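Side-chain contact in chloromuconate cycloisomerase (Rhodococcus opacus, PDB 4M0X), which belongs to the muconate-lactonizing branch of the enolase superfamily, with an N-terminal capping domain and a TIM-type barrel that holds a manganese ion: residues E64-I69 with S101-A106. Residues are numbered along the deposited sequence; the frame is centred on the assembly and turned at random.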
loop_
_atom_site.group_PDB
_atom_site.type_symbol
_atom_site.label_atom_id
_atom_site.label_comp_id
_atom_site.label_asym_id
_atom_site.label_seq_id
_atom_site.Cartn_x
_atom_site.Cartn_y
_atom_site.Cartn_z
ATOM N N GLU A 64 17.605 -41.410 5.613
ATOM C CA GLU A 64 17.276 -42.579 4.815
ATOM C C GLU A 64 16.891 -42.153 3.415
ATOM O O GLU A 64 17.359 -42.738 2.456
ATOM C CB GLU A 64 16.156 -43.410 5.460
ATOM C CG GLU A 64 16.540 -44.135 6.748
ATOM C CD GLU A 64 16.512 -43.228 7.964
ATOM O OE1 GLU A 64 16.233 -42.009 7.802
ATOM O OE2 GLU A 64 16.768 -43.723 9.088
ATOM N N THR A 65 16.072 -41.117 3.293
ATOM C CA THR A 65 15.622 -40.661 1.980
ATOM C C THR A 65 16.663 -39.811 1.294
ATOM O O THR A 65 16.694 -39.737 0.051
ATOM C CB THR A 65 14.323 -39.864 2.042
ATOM O OG1 THR A 65 14.558 -38.628 2.734
ATOM C CG2 THR A 65 13.254 -40.660 2.733
ATOM N N ILE A 66 17.522 -39.174 2.091
ATOM C CA ILE A 66 18.604 -38.383 1.500
ATOM C C ILE A 66 19.487 -39.303 0.687
ATOM O O ILE A 66 19.719 -39.040 -0.498
ATOM C CB ILE A 66 19.436 -37.594 2.528
ATOM C CG1 ILE A 66 18.727 -36.316 2.939
ATOM C CG2 ILE A 66 20.803 -37.233 1.974
ATOM C CD1 ILE A 66 19.155 -35.901 4.333
ATOM N N LYS A 67 19.928 -40.401 1.301
ATOM C CA LYS A 67 20.773 -41.356 0.592
ATOM C C LYS A 67 20.153 -41.702 -0.765
ATOM O O LYS A 67 20.808 -41.586 -1.798
ATOM C CB LYS A 67 20.998 -42.625 1.402
ATOM C CG LYS A 67 21.811 -43.657 0.638
ATOM C CD LYS A 67 22.115 -44.900 1.459
ATOM C CE LYS A 67 22.605 -46.066 0.599
ATOM N NZ LYS A 67 23.919 -45.811 -0.046
ATOM N N THR A 68 18.876 -42.080 -0.757
ATOM C CA THR A 68 18.214 -42.518 -1.969
ATOM C C THR A 68 18.192 -41.467 -3.060
ATOM O O THR A 68 18.424 -41.798 -4.213
ATOM C CB THR A 68 16.804 -42.996 -1.662
ATOM O OG1 THR A 68 16.915 -44.042 -0.710
ATOM C CG2 THR A 68 16.126 -43.554 -2.912
ATOM N N ILE A 69 17.932 -40.210 -2.692
ATOM C CA ILE A 69 17.843 -39.103 -3.659
ATOM C C ILE A 69 19.206 -38.869 -4.261
ATOM O O ILE A 69 19.353 -38.674 -5.477
ATOM C CB ILE A 69 17.314 -37.814 -2.996
ATOM C CG1 ILE A 69 15.803 -37.893 -2.779
ATOM C CG2 ILE A 69 17.627 -36.589 -3.819
ATOM C CD1 ILE A 69 14.997 -38.015 -4.062
ATOM N N SER A 101 17.069 -30.008 -0.364
ATOM C CA SER A 101 18.222 -29.129 -0.220
ATOM C C SER A 101 19.338 -29.725 0.647
ATOM O O SER A 101 20.514 -29.422 0.477
ATOM C CB SER A 101 17.780 -27.787 0.341
ATOM O OG SER A 101 16.951 -27.101 -0.586
ATOM N N VAL A 102 18.985 -30.591 1.574
ATOM C CA VAL A 102 20.010 -31.144 2.438
ATOM C C VAL A 102 20.811 -32.124 1.618
ATOM O O VAL A 102 22.037 -32.160 1.701
ATOM C CB VAL A 102 19.379 -31.775 3.691
ATOM C CG1 VAL A 102 20.440 -32.346 4.616
ATOM C CG2 VAL A 102 18.546 -30.720 4.424
ATOM N N ALA A 103 20.100 -32.886 0.791
ATOM C CA ALA A 103 20.715 -33.760 -0.225
ATOM C C ALA A 103 21.617 -32.974 -1.157
ATOM O O ALA A 103 22.774 -33.342 -1.338
ATOM C CB ALA A 103 19.658 -34.483 -1.017
ATOM N N LYS A 104 21.107 -31.879 -1.722
ATOM C CA LYS A 104 21.913 -31.076 -2.659
ATOM C C LYS A 104 23.109 -30.478 -1.943
ATOM O O LYS A 104 24.227 -30.521 -2.469
ATOM C CB LYS A 104 21.087 -29.994 -3.347
ATOM C CG LYS A 104 19.954 -30.526 -4.215
ATOM C CD LYS A 104 18.918 -29.440 -4.514
ATOM C CE LYS A 104 17.907 -29.933 -5.538
ATOM N NZ LYS A 104 17.298 -28.770 -6.233
ATOM N N ALA A 105 22.892 -29.970 -0.730
ATOM C CA ALA A 105 23.971 -29.371 0.080
ATOM C C ALA A 105 25.158 -30.298 0.289
ATOM O O ALA A 105 26.293 -29.849 0.208
ATOM C CB ALA A 105 23.453 -28.872 1.420
ATOM N N ALA A 106 24.914 -31.583 0.527
ATOM C CA ALA A 106 26.015 -32.492 0.838
ATOM C C ALA A 106 26.913 -32.700 -0.382
ATOM O O ALA A 106 28.141 -32.719 -0.251
ATOM C CB ALA A 106 25.502 -33.813 1.379
#
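I66 and A103 bring two helices of the N-terminal capping domain together, their CA atoms only 5.4 Å apart, the nearest such pair between 64-69 and 101-106. Both residues direct CB at the opposing helix. With no side chain beyond CB on A103, the branched isoleucine can lie almost against the backbone: I66 CG2 rests 4.1 Å from A103 CA and 4.2 Å from A103 CB. At chi1 -80° CG2 of I66 is anti to the backbone N and faces A103, while CG1 lies beside that nitrogen and carries CD1 to V102, where it meets V102 CG1 at 3.8 Å, the two side chains crossing at a slant. One turn further along, I69 adds a lesser contact from its short branch, CG2 approaching A103 CB at 4.1 Å, whereas the longer CG1-CD1 arm turns away. The A103 methyl thus touches the CG2 groups of two isoleucines three residues apart. Everything that meets here is aliphatic, and the interface between these segments is small, burying 163 Å² in all. The short axes approach to 9.3 Å and cross at -59°, with the contact centred on the I66-A103 pair. The carboxylate of E61, in the loop leading into helix 63-74, accepts a hydrogen bond from the backbone N of V102. I69 and T65 also pack against T65 and I69, respectively, of the second subunit. On the same helix 63-74, I70 and L74 extend the packing on A103, and the side chains of I66 and V102 both also touch A50 of strand 45-51. Helices 63-74 and 101-118 therefore meet over the antiparallel sheet, with I66 also touching V34 of strand 27-40.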